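Long-range contacts in KLLA0E03807p (Kluyveromyces lactis, PDB 3SQI), which probably binds centromeric DNA as Ndc10, a platform for inner kinetochore assembly in budding yeast, and is represented here by its DNA-binding domain: residues L117-S121 / F356-D360; K146-N150 / W275-P279; P194-F200 / S348-L352. Residues are numbered along the deposited sequence.

Contact 1. Residues L117-S121 / F356-D360; sequences LWNPS and FPTHD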
ATOM      1  N   LEU A 117     -17.006  -1.122   7.414  1.00 93.25           N
ATOM      2  CA  LEU A 117     -17.028  -2.184   6.409  1.00 89.88           C
ATOM      3  C   LEU A 117     -16.583  -3.548   6.958  1.00 99.57           C
ATOM      4  O   LEU A 117     -16.917  -4.589   6.388  1.00104.15           O
ATOM      5  CB  LEU A 117     -16.225  -1.792   5.170  1.00 72.78           C
ATOM      6  CG  LEU A 117     -17.072  -1.090   4.107  1.00 74.21           C
ATOM      7  CD1 LEU A 117     -16.406  -1.159   2.728  1.00 80.75           C
ATOM      8  CD2 LEU A 117     -18.431  -1.719   4.061  1.00 70.27           C
ATOM      9  N   TRP A 118     -15.837  -3.538   8.060  1.00 83.96           N
ATOM     10  CA  TRP A 118     -15.546  -4.764   8.794  1.00 78.59           C
ATOM     11  C   TRP A 118     -16.781  -5.229   9.569  1.00 97.18           C
ATOM     12  O   TRP A 118     -17.071  -6.422   9.622  1.00 99.54           O
ATOM     13  CB  TRP A 118     -14.370  -4.567   9.757  1.00 96.04           C
ATOM     14  CG  TRP A 118     -13.019  -4.573   9.095  1.00106.84           C
ATOM     15  CD1 TRP A 118     -12.219  -3.495   8.852  1.00114.15           C
ATOM     16  CD2 TRP A 118     -12.316  -5.715   8.596  1.00103.76           C
ATOM     17  NE1 TRP A 118     -11.062  -3.895   8.228  1.00115.25           N
ATOM     18  CE2 TRP A 118     -11.098  -5.253   8.058  1.00108.95           C
ATOM     19  CE3 TRP A 118     -12.600  -7.082   8.545  1.00104.82           C
ATOM     20  CZ2 TRP A 118     -10.166  -6.112   7.481  1.00113.68           C
ATOM     21  CZ3 TRP A 118     -11.677  -7.931   7.972  1.00104.04           C
ATOM     22  CH2 TRP A 118     -10.472  -7.444   7.448  1.00109.91           C
ATOM     23  N   ASN A 119     -17.518  -4.283  10.147  1.00110.97           N
ATOM     24  CA  ASN A 119     -18.647  -4.611  11.021  1.00102.12           C
ATOM     25  C   ASN A 119     -19.667  -5.501  10.324  1.00102.53           C
ATOM     26  O   ASN A 119     -20.312  -5.089   9.358  1.00 94.95           O
ATOM     27  CB  ASN A 119     -19.310  -3.325  11.524  1.00 98.02           C
ATOM     28  CG  ASN A 119     -20.534  -3.583  12.387  1.00108.88           C
ATOM     29  OD1 ASN A 119     -20.772  -4.698  12.857  1.00114.57           O
ATOM     30  ND2 ASN A 119     -21.318  -2.535  12.606  1.00123.34           N
ATOM     31  N   PRO A 120     -19.828  -6.730  10.839  1.00109.19           N
ATOM     32  CA  PRO A 120     -20.630  -7.773  10.201  1.00 97.70           C
ATOM     33  C   PRO A 120     -22.112  -7.454  10.238  1.00110.79           C
ATOM     34  O   PRO A 120     -22.844  -7.892   9.349  1.00119.32           O
ATOM     35  CB  PRO A 120     -20.322  -9.004  11.048  1.00 93.20           C
ATOM     36  CG  PRO A 120     -19.966  -8.461  12.374  1.00 98.88           C
ATOM     37  CD  PRO A 120     -19.219  -7.206  12.093  1.00103.71           C
ATOM     38  N   SER A 121     -22.555  -6.705  11.243  1.00117.02           N
ATOM     39  CA  SER A 121     -23.961  -6.327  11.294  1.00130.84           C
ATOM     40  C   SER A 121     -24.157  -4.835  11.038  1.00129.69           C
ATOM     41  O   SER A 121     -23.890  -3.994  11.897  1.00123.94           O
ATOM     42  CB  SER A 121     -24.592  -6.742  12.630  1.00125.35           C
ATOM     43  OG  SER A 121     -23.734  -6.451  13.722  1.00120.93           O
ATOM     44  N   PHE A 356     -15.585  -8.379  16.434  1.00 85.19           N
ATOM     45  CA  PHE A 356     -16.710  -8.894  15.660  1.00 93.09           C
ATOM     46  C   PHE A 356     -16.753 -10.426  15.645  1.00 94.61           C
ATOM     47  O   PHE A 356     -16.478 -11.049  14.617  1.00 98.62           O
ATOM     48  CB  PHE A 356     -16.615  -8.412  14.213  1.00 79.66           C
ATOM     49  CG  PHE A 356     -16.567  -6.926  14.063  1.00 94.46           C
ATOM     50  CD1 PHE A 356     -17.628  -6.139  14.475  1.00103.20           C
ATOM     51  CD2 PHE A 356     -15.471  -6.315  13.472  1.00100.49           C
ATOM     52  CE1 PHE A 356     -17.590  -4.766  14.318  1.00105.14           C
ATOM     53  CE2 PHE A 356     -15.422  -4.941  13.312  1.00 84.36           C
ATOM     54  CZ  PHE A 356     -16.481  -4.165  13.738  1.00 97.54           C
ATOM     55  N   PRO A 357     -17.130 -11.042  16.775  1.00 89.15           N
ATOM     56  CA  PRO A 357     -17.195 -12.505  16.828  1.00 97.69           C
ATOM     57  C   PRO A 357     -18.291 -13.037  15.907  1.00109.37           C
ATOM     58  O   PRO A 357     -18.347 -14.235  15.619  1.00124.58           O
ATOM     59  CB  PRO A 357     -17.519 -12.784  18.297  1.00 90.87           C
ATOM     60  CG  PRO A 357     -18.211 -11.562  18.769  1.00 83.49           C
ATOM     61  CD  PRO A 357     -17.559 -10.427  18.043  1.00 86.89           C
ATOM     62  N   THR A 358     -19.155 -12.137  15.453  1.00 98.82           N
ATOM     63  CA  THR A 358     -20.274 -12.496  14.591  1.00105.98           C
ATOM     64  C   THR A 358     -19.872 -12.563  13.117  1.00 96.23           C
ATOM     65  O   THR A 358     -20.707 -12.802  12.245  1.00 97.22           O
ATOM     66  CB  THR A 358     -21.436 -11.490  14.746  1.00115.77           C
ATOM     67  OG1 THR A 358     -20.953 -10.159  14.521  1.00118.06           O
ATOM     68  CG2 THR A 358     -22.027 -11.568  16.148  1.00109.34           C
ATOM     69  N   HIS A 359     -18.592 -12.342  12.843  1.00 89.75           N
ATOM     70  CA  HIS A 359     -18.114 -12.260  11.466  1.00 90.38           C
ATOM     71  C   HIS A 359     -18.205 -13.604  10.733  1.00 87.63           C
ATOM     72  O   HIS A 359     -17.968 -14.655  11.324  1.00 97.00           O
ATOM     73  CB  HIS A 359     -16.683 -11.725  11.439  1.00 92.06           C
ATOM     74  CG  HIS A 359     -16.235 -11.258  10.090  1.00 99.62           C
ATOM     75  ND1 HIS A 359     -16.091 -12.111   9.017  1.00105.37           N
ATOM     76  CD2 HIS A 359     -15.891 -10.029   9.642  1.00 94.55           C
ATOM     77  CE1 HIS A 359     -15.680 -11.426   7.965  1.00 93.98           C
ATOM     78  NE2 HIS A 359     -15.555 -10.160   8.316  1.00 91.95           N
ATOM     79  N   ASP A 360     -18.543 -13.553   9.447  1.00 90.33           N
ATOM     80  CA  ASP A 360     -18.715 -14.752   8.628  1.00 97.25           C
ATOM     81  C   ASP A 360     -17.550 -15.720   8.763  1.00100.97           C
ATOM     82  O   ASP A 360     -17.740 -16.937   8.796  1.00117.70           O
ATOM     83  CB  ASP A 360     -18.869 -14.390   7.147  1.00109.17           C
ATOM     84  CG  ASP A 360     -20.187 -13.703   6.834  1.00115.13           C
ATOM     85  OD1 ASP A 360     -21.069 -13.638   7.724  1.00113.37           O
ATOM     86  OD2 ASP A 360     -20.338 -13.239   5.680  1.00116.24           O
TER
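A backbone carbon, rather than a side chain, rests on the aromatic ring at the heart of this contact: Asn119 CA lies 3.7 Å from the centroid of the Phe356 ring, 23° off the ring normal, a CH-pi contact over the face. Asn119 and Phe356 are each the first residue after a helix to leave helical geometry, so the contact joins two helix ends. The Phe356 ring also touches Trp118, with Trp118 CB 3.7 Å from Phe356 CE2, and lies against Pro120.

Beyond Phe356 the chain folds back in a type I beta turn, closed by the bond from His359 N to Phe356 O (3.0 Å). The turn brings His359 alongside Pro120, where Pro120 CB lies 4.0 Å from His359 CA. The imidazole reaches the last turn of helix 107-118: His359 CD2 is 3.8 Å from Trp118 O, and His359 NE2 meets the edge of the indole at Trp118 CE3, 4.3 Å away. Trp118 NE1 is hydrogen-bonded to Phe195 O and His359 ND1 to Ile361 N.

Although its CA-to-CB bond is directed away overall, the Asn119 side chain still touches the ring, OD1 lying 3.5 Å from Phe356 CE1; Asn119 OD1 accepts from Ser121 N (3.1 Å). Pro120 points toward the beta turn. Nearby, Asp360 OD2 bonds to Cys133 N and Asn119 O to Lys136 NZ, tying both loops to helix 133-149. The arrangement is that of two helix exits packed together, one shaped by an Asx turn with proline at its centre, the other by a type I beta turn.

Contact 2. Residues K146-N150 / W275-P279; sequences KFNTN and WPQFP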
ATOM      1  N   LYS A 146      -6.464   1.509  -3.128  1.00 82.46           N
ATOM      2  CA  LYS A 146      -6.285   2.821  -3.758  1.00 68.31           C
ATOM      3  C   LYS A 146      -5.651   3.778  -2.762  1.00 64.61           C
ATOM      4  O   LYS A 146      -4.602   4.358  -3.009  1.00 66.88           O
ATOM      5  CB  LYS A 146      -7.622   3.389  -4.216  1.00 66.58           C
ATOM      6  CG  LYS A 146      -7.557   4.816  -4.690  1.00 69.14           C
ATOM      7  CD  LYS A 146      -6.847   4.916  -6.026  1.00 80.01           C
ATOM      8  CE  LYS A 146      -7.199   6.217  -6.774  1.00 77.50           C
ATOM      9  NZ  LYS A 146      -6.730   7.462  -6.085  1.00 70.10           N
ATOM     10  N   PHE A 147      -6.287   3.904  -1.611  1.00 66.29           N
ATOM     11  CA  PHE A 147      -5.803   4.760  -0.544  1.00 62.27           C
ATOM     12  C   PHE A 147      -4.310   4.580  -0.256  1.00 62.30           C
ATOM     13  O   PHE A 147      -3.601   5.562  -0.079  1.00 87.93           O
ATOM     14  CB  PHE A 147      -6.602   4.467   0.719  1.00 74.68           C
ATOM     15  CG  PHE A 147      -6.538   5.547   1.744  1.00 73.70           C
ATOM     16  CD1 PHE A 147      -7.649   6.337   1.997  1.00 65.66           C
ATOM     17  CD2 PHE A 147      -5.378   5.766   2.472  1.00 67.62           C
ATOM     18  CE1 PHE A 147      -7.606   7.333   2.953  1.00 73.92           C
ATOM     19  CE2 PHE A 147      -5.325   6.769   3.429  1.00 76.11           C
ATOM     20  CZ  PHE A 147      -6.442   7.557   3.668  1.00 73.84           C
ATOM     21  N   ASN A 148      -3.832   3.341  -0.186  1.00 71.95           N
ATOM     22  CA  ASN A 148      -2.412   3.107   0.114  1.00 74.12           C
ATOM     23  C   ASN A 148      -1.454   3.271  -1.071  1.00 74.36           C
ATOM     24  O   ASN A 148      -0.368   3.822  -0.928  1.00 78.88           O
ATOM     25  CB  ASN A 148      -2.198   1.741   0.777  1.00 63.76           C
ATOM     26  CG  ASN A 148      -2.280   1.810   2.289  1.00 80.47           C
ATOM     27  OD1 ASN A 148      -3.183   2.436   2.845  1.00 78.56           O
ATOM     28  ND2 ASN A 148      -1.322   1.183   2.965  1.00 91.52           N
ATOM     29  N   THR A 149      -1.852   2.760  -2.229  1.00 78.79           N
ATOM     30  CA  THR A 149      -1.023   2.801  -3.426  1.00 79.58           C
ATOM     31  C   THR A 149      -1.298   3.981  -4.379  1.00 83.73           C
ATOM     32  O   THR A 149      -0.504   4.254  -5.279  1.00 82.25           O
ATOM     33  CB  THR A 149      -1.225   1.513  -4.232  1.00 79.04           C
ATOM     34  OG1 THR A 149      -0.228   1.428  -5.250  1.00105.38           O
ATOM     35  CG2 THR A 149      -2.614   1.510  -4.888  1.00 53.14           C
ATOM     36  N   ASN A 150      -2.406   4.683  -4.171  1.00 84.57           N
ATOM     37  CA  ASN A 150      -2.875   5.706  -5.115  1.00 78.38           C
ATOM     38  C   ASN A 150      -2.786   5.327  -6.607  1.00 81.13           C
ATOM     39  O   ASN A 150      -2.053   5.953  -7.371  1.00 77.73           O
ATOM     40  CB  ASN A 150      -2.186   7.047  -4.857  1.00 82.36           C
ATOM     41  CG  ASN A 150      -2.668   8.130  -5.791  1.00 93.13           C
ATOM     42  OD1 ASN A 150      -3.824   8.552  -5.728  1.00100.77           O
ATOM     43  ND2 ASN A 150      -1.788   8.587  -6.670  1.00 89.86           N
ATOM     44  N   TRP A 275      -2.443  14.039  -4.066  1.00 77.69           N
ATOM     45  CA  TRP A 275      -1.873  12.876  -3.394  1.00 63.80           C
ATOM     46  C   TRP A 275      -0.555  12.339  -3.967  1.00 72.04           C
ATOM     47  O   TRP A 275      -0.342  12.339  -5.189  1.00 65.87           O
ATOM     48  CB  TRP A 275      -2.910  11.758  -3.334  1.00 76.38           C
ATOM     49  CG  TRP A 275      -3.931  11.991  -2.282  1.00 94.15           C
ATOM     50  CD1 TRP A 275      -4.233  13.179  -1.682  1.00 97.88           C
ATOM     51  CD2 TRP A 275      -4.773  11.008  -1.674  1.00107.17           C
ATOM     52  NE1 TRP A 275      -5.224  12.997  -0.749  1.00 97.41           N
ATOM     53  CE2 TRP A 275      -5.572  11.673  -0.724  1.00104.26           C
ATOM     54  CE3 TRP A 275      -4.930   9.629  -1.847  1.00113.36           C
ATOM     55  CZ2 TRP A 275      -6.515  11.007   0.050  1.00106.50           C
ATOM     56  CZ3 TRP A 275      -5.862   8.972  -1.080  1.00115.71           C
ATOM     57  CH2 TRP A 275      -6.645   9.660  -0.141  1.00115.48           C
ATOM     58  N   PRO A 276       0.325  11.872  -3.068  1.00 75.66           N
ATOM     59  CA  PRO A 276       1.581  11.158  -3.315  1.00 68.95           C
ATOM     60  C   PRO A 276       1.402   9.966  -4.245  1.00 62.82           C
ATOM     61  O   PRO A 276       0.335   9.343  -4.239  1.00 69.34           O
ATOM     62  CB  PRO A 276       1.961  10.655  -1.924  1.00 58.23           C
ATOM     63  CG  PRO A 276       1.427  11.698  -1.013  1.00 65.74           C
ATOM     64  CD  PRO A 276       0.147  12.184  -1.640  1.00 71.17           C
ATOM     65  N   GLN A 277       2.448   9.656  -5.014  1.00 61.12           N
ATOM     66  CA  GLN A 277       2.465   8.528  -5.948  1.00 69.03           C
ATOM     67  C   GLN A 277       3.809   7.791  -5.946  1.00 68.42           C
ATOM     68  O   GLN A 277       4.837   8.353  -5.574  1.00 64.80           O
ATOM     69  CB  GLN A 277       2.200   9.019  -7.371  1.00 53.60           C
ATOM     70  CG  GLN A 277       0.885   9.723  -7.561  1.00 62.73           C
ATOM     71  CD  GLN A 277       0.825  10.459  -8.885  1.00 71.59           C
ATOM     72  OE1 GLN A 277       0.649  11.679  -8.921  1.00 88.05           O
ATOM     73  NE2 GLN A 277       0.985   9.724  -9.983  1.00 70.60           N
ATOM     74  N   PHE A 278       3.805   6.532  -6.370  1.00 83.26           N
ATOM     75  CA  PHE A 278       5.066   5.851  -6.630  1.00 81.98           C
ATOM     76  C   PHE A 278       5.614   6.340  -7.966  1.00 86.22           C
ATOM     77  O   PHE A 278       4.848   6.720  -8.851  1.00102.63           O
ATOM     78  CB  PHE A 278       4.893   4.326  -6.655  1.00 75.87           C
ATOM     79  CG  PHE A 278       4.658   3.718  -5.303  1.00 69.04           C
ATOM     80  CD1 PHE A 278       5.595   3.858  -4.290  1.00 79.92           C
ATOM     81  CD2 PHE A 278       3.500   3.000  -5.043  1.00 59.05           C
ATOM     82  CE1 PHE A 278       5.376   3.303  -3.039  1.00 75.97           C
ATOM     83  CE2 PHE A 278       3.276   2.444  -3.798  1.00 62.28           C
ATOM     84  CZ  PHE A 278       4.216   2.593  -2.794  1.00 65.96           C
ATOM     85  N   PRO A 279       6.945   6.346  -8.110  1.00 69.06           N
ATOM     86  CA  PRO A 279       7.626   6.685  -9.362  1.00 68.87           C
ATOM     87  C   PRO A 279       7.350   5.616 -10.399  1.00 88.74           C
ATOM     88  O   PRO A 279       6.629   4.668 -10.084  1.00105.55           O
ATOM     89  CB  PRO A 279       9.102   6.632  -8.972  1.00 81.76           C
ATOM     90  CG  PRO A 279       9.118   6.799  -7.488  1.00 72.08           C
ATOM     91  CD  PRO A 279       7.892   6.124  -7.008  1.00 65.37           C
TER
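Aromatic contact anchors one end of this interface. The edge of Trp275 is directed at the face of Phe147 in an edge-to-face pair, with the six-membered ring of the indole and the phenyl ring 5.3 Å apart between centroids and their planes at 68°; the closest atoms, Phe147 CE1 and Trp275 CH2, are 4.0 Å apart. Trp275 makes a second edge-to-face pair with Phe101, so the indole also links this region to the chain just beyond helix 82-100. Farther along, the edge of the Phe278 ring meets the last helical residue, Phe278 CE2 lying 3.9 Å from Thr149 OG1.

Between these aromatic ends, van der Waals contact is made by Asn150, whose CB points toward the loop. Its carboxamide lies against the chain from Trp275 to Gln277: Asn150 OD1 is 4.1 Å from Trp275 CB, and Asn150 ND2 is a tight 3.0 Å from Gln277 CG. Asn150 ND2 also comes within 3.3 Å of Pro276 O, but its angle is unsuited to a hydrogen bond.

The hydrogen bonds do not link the two segments. Lys146 NZ donates to Asn150 OD1 (3.1 Å) and also bonds to His267 O; Asn150 OD1 has a weak further bond from Asn272 N, while Asn150 N donates to Lys146 O at a short 2.5 Å. Together they hold the asparagine against the helix end.

Asn150 adopts positive phi (43°), a conformation that asparagine accommodates better than most residues and that often ends helices. The contact is thus a helix C-terminus laid against an extended, proline-containing segment, which joins helix 133-149 to the loop leading toward helix 304-310.

Contact 3. Residues P194-F200 / S348-L352; sequences PFTCPIF and SLPLL
Residues 194-196 form a turn (phi/psi -51/-40, -64/-43, -85/5) in which Cys197 N bonds to Pro194 O (2.9 Å). Cys197 then turns extended (-87/123) as N-cap of the next helix, its SG accepting from Phe200 N (3.5 Å). Segment 348-352 is helical but kinked around Pro350 and Leu351. The nearest CA pairs are Pro194-Ser348 (6.4 Å) and Phe195-Leu352 (8.3 Å).

Phe200 (chi1 t) is the main bump. Ser348 CB sits over its face, 4.0 Å from the ring centroid in a CH-pi contact, while Leu349 and Leu352 border its edge (Phe200 CE2 to Leu349 CD1 4.3 Å; Phe200 CZ to Leu352 CB 4.2 Å). Phe195 (chi1 m) wedges between two leucines: CE2 lies 3.8 Å from Leu351 CD2, and CE1 lies 3.8 Å from Leu352 CD1. Pro194 CG fills the hollow beside Ser348 OG (3.6 Å) and Leu351 CD2 (4.1 Å).

This buried apolar interlock sets the start of helix 198-210 and the turn before it against helix 332-355, with Trp118 of helix 107-118 packing on Phe195, Phe200 and Leu352.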
ATOM      1  N   PRO A 194      -4.722  -3.363  12.278  1.00 75.02           N
ATOM      2  CA  PRO A 194      -5.115  -4.438  11.358  1.00 64.83           C
ATOM      3  C   PRO A 194      -6.308  -4.073  10.481  1.00 68.26           C
ATOM      4  O   PRO A 194      -6.334  -4.403   9.293  1.00 64.59           O
ATOM      5  CB  PRO A 194      -5.482  -5.584  12.301  1.00 66.12           C
ATOM      6  CG  PRO A 194      -4.628  -5.352  13.510  1.00 67.19           C
ATOM      7  CD  PRO A 194      -4.510  -3.849  13.654  1.00 68.14           C
ATOM      8  N   PHE A 195      -7.285  -3.386  11.061  1.00 79.44           N
ATOM      9  CA  PHE A 195      -8.519  -3.098  10.338  1.00 81.44           C
ATOM     10  C   PHE A 195      -8.260  -2.216   9.137  1.00 84.35           C
ATOM     11  O   PHE A 195      -8.776  -2.472   8.049  1.00 80.54           O
ATOM     12  CB  PHE A 195      -9.554  -2.479  11.269  1.00 76.84           C
ATOM     13  CG  PHE A 195      -9.943  -3.384  12.396  1.00 79.81           C
ATOM     14  CD1 PHE A 195     -10.803  -4.451  12.178  1.00 74.97           C
ATOM     15  CD2 PHE A 195      -9.427  -3.193  13.666  1.00 83.62           C
ATOM     16  CE1 PHE A 195     -11.156  -5.303  13.217  1.00 81.86           C
ATOM     17  CE2 PHE A 195      -9.775  -4.039  14.709  1.00 80.33           C
ATOM     18  CZ  PHE A 195     -10.642  -5.095  14.484  1.00 75.74           C
ATOM     19  N   THR A 196      -7.426  -1.203   9.340  1.00 93.15           N
ATOM     20  CA  THR A 196      -7.047  -0.275   8.281  1.00 82.57           C
ATOM     21  C   THR A 196      -5.884  -0.831   7.458  1.00 75.38           C
ATOM     22  O   THR A 196      -5.332  -0.139   6.597  1.00 66.36           O
ATOM     23  CB  THR A 196      -6.684   1.105   8.842  1.00 65.90           C
ATOM     24  OG1 THR A 196      -5.721   0.957   9.891  1.00 66.48           O
ATOM     25  CG2 THR A 196      -7.916   1.784   9.407  1.00 60.42           C
ATOM     26  N   CYS A 197      -5.492  -2.069   7.758  1.00 69.35           N
ATOM     27  CA  CYS A 197      -4.502  -2.782   6.948  1.00 62.18           C
ATOM     28  C   CYS A 197      -5.144  -3.528   5.776  1.00 71.93           C
ATOM     29  O   CYS A 197      -6.038  -4.351   5.971  1.00 93.42           O
ATOM     30  CB  CYS A 197      -3.683  -3.748   7.800  1.00 52.82           C
ATOM     31  SG  CYS A 197      -2.594  -4.782   6.804  1.00 88.98           S
ATOM     32  N   PRO A 198      -4.698  -3.218   4.549  1.00 68.89           N
ATOM     33  CA  PRO A 198      -5.232  -3.761   3.295  1.00 67.46           C
ATOM     34  C   PRO A 198      -4.860  -5.212   3.097  1.00 77.06           C
ATOM     35  O   PRO A 198      -5.565  -5.926   2.386  1.00 79.24           O
ATOM     36  CB  PRO A 198      -4.535  -2.916   2.225  1.00 56.86           C
ATOM     37  CG  PRO A 198      -3.242  -2.564   2.829  1.00 59.19           C
ATOM     38  CD  PRO A 198      -3.531  -2.354   4.308  1.00 76.17           C
ATOM     39  N   ILE A 199      -3.747  -5.629   3.697  1.00 69.76           N
ATOM     40  CA  ILE A 199      -3.271  -6.996   3.542  1.00 82.54           C
ATOM     41  C   ILE A 199      -4.044  -7.964   4.438  1.00 86.21           C
ATOM     42  O   ILE A 199      -4.356  -9.075   4.033  1.00 88.15           O
ATOM     43  CB  ILE A 199      -1.777  -7.105   3.850  1.00 78.33           C
ATOM     44  CG1 ILE A 199      -0.985  -6.217   2.897  1.00 61.31           C
ATOM     45  CG2 ILE A 199      -1.312  -8.561   3.758  1.00 66.35           C
ATOM     46  CD1 ILE A 199       0.459  -6.054   3.311  1.00 64.78           C
ATOM     47  N   PHE A 200      -4.325  -7.540   5.663  1.00 75.53           N
ATOM     48  CA  PHE A 200      -5.173  -8.298   6.562  1.00 61.45           C
ATOM     49  C   PHE A 200      -6.524  -8.455   5.890  1.00 69.88           C
ATOM     50  O   PHE A 200      -7.097  -9.551   5.811  1.00 83.94           O
ATOM     51  CB  PHE A 200      -5.332  -7.525   7.863  1.00 47.17           C
ATOM     52  CG  PHE A 200      -6.260  -8.168   8.837  1.00 65.55           C
ATOM     53  CD1 PHE A 200      -7.319  -7.460   9.371  1.00 79.41           C
ATOM     54  CD2 PHE A 200      -6.079  -9.478   9.224  1.00 66.79           C
ATOM     55  CE1 PHE A 200      -8.176  -8.048  10.276  1.00 77.56           C
ATOM     56  CE2 PHE A 200      -6.935 -10.073  10.125  1.00 74.54           C
ATOM     57  CZ  PHE A 200      -7.982  -9.359  10.651  1.00 75.92           C
ATOM     58  N   SER A 348      -3.547 -11.293  13.402  1.00 85.10           N
ATOM     59  CA  SER A 348      -4.560 -10.313  13.786  1.00 81.78           C
ATOM     60  C   SER A 348      -5.971 -10.876  14.033  1.00 89.17           C
ATOM     61  O   SER A 348      -6.874 -10.137  14.421  1.00 97.38           O
ATOM     62  CB  SER A 348      -4.599  -9.172  12.754  1.00 83.81           C
ATOM     63  OG  SER A 348      -3.307  -8.595  12.563  1.00 72.84           O
ATOM     64  N   LEU A 349      -6.163 -12.175  13.824  1.00 89.22           N
ATOM     65  CA  LEU A 349      -7.508 -12.767  13.905  1.00 77.09           C
ATOM     66  C   LEU A 349      -8.134 -12.760  15.307  1.00 69.69           C
ATOM     67  O   LEU A 349      -9.314 -12.447  15.455  1.00 71.42           O
ATOM     68  CB  LEU A 349      -7.522 -14.189  13.336  1.00 68.60           C
ATOM     69  CG  LEU A 349      -8.809 -14.520  12.586  1.00 82.16           C
ATOM     70  CD1 LEU A 349      -9.129 -13.398  11.616  1.00 81.98           C
ATOM     71  CD2 LEU A 349      -8.681 -15.847  11.862  1.00 83.38           C
ATOM     72  N   PRO A 350      -7.353 -13.129  16.336  1.00 76.01           N
ATOM     73  CA  PRO A 350      -7.857 -13.053  17.710  1.00 75.79           C
ATOM     74  C   PRO A 350      -8.468 -11.693  18.022  1.00 81.79           C
ATOM     75  O   PRO A 350      -9.414 -11.619  18.804  1.00 92.66           O
ATOM     76  CB  PRO A 350      -6.597 -13.256  18.550  1.00 79.99           C
ATOM     77  CG  PRO A 350      -5.719 -14.091  17.694  1.00 80.01           C
ATOM     78  CD  PRO A 350      -5.969 -13.636  16.285  1.00 79.90           C
ATOM     79  N   LEU A 351      -7.935 -10.630  17.423  1.00 89.71           N
ATOM     80  CA  LEU A 351      -8.474  -9.289  17.635  1.00 82.09           C
ATOM     81  C   LEU A 351      -9.839  -9.154  16.980  1.00 81.76           C
ATOM     82  O   LEU A 351     -10.817  -8.796  17.632  1.00 86.71           O
ATOM     83  CB  LEU A 351      -7.536  -8.227  17.077  1.00 84.90           C
ATOM     84  CG  LEU A 351      -7.901  -6.812  17.526  1.00 91.34           C
ATOM     85  CD1 LEU A 351      -7.716  -6.687  19.036  1.00 97.91           C
ATOM     86  CD2 LEU A 351      -7.082  -5.757  16.777  1.00 62.54           C
ATOM     87  N   LEU A 352      -9.901  -9.470  15.689  1.00 81.11           N
ATOM     88  CA  LEU A 352     -11.162  -9.466  14.959  1.00 75.85           C
ATOM     89  C   LEU A 352     -12.227 -10.260  15.701  1.00 76.10           C
ATOM     90  O   LEU A 352     -13.408  -9.928  15.661  1.00 85.66           O
ATOM     91  CB  LEU A 352     -10.983 -10.068  13.568  1.00 70.14           C
ATOM     92  CG  LEU A 352     -12.254 -10.064  12.711  1.00 76.22           C
ATOM     93  CD1 LEU A 352     -12.635  -8.648  12.321  1.00 71.94           C
ATOM     94  CD2 LEU A 352     -12.074 -10.910  11.468  1.00 77.67           C
TER

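Overall arrangement
Along the chain, the first segments come in the order contact 1, contact 2, contact 3, and the second segments in the order contact 2, contact 3, contact 1. Contact 1 therefore encloses the other two, which cross each other. Contact 3 uses helix 332-355 and contact 1 the loop that follows it; with centres about 12 Å apart, they form one continuous core through Trp118, Phe195, Phe200, Leu352 and Phe356. Contact 2 lies about 28 Å from contact 1 and 21 Å from contact 3, centre to centre, touching the latter through Asn148 and Pro198. Helix 133-149 reaches from near contact 1 to contact 2, and the three interfaces join parts far apart in sequence within this mainly helical DNA-binding domain.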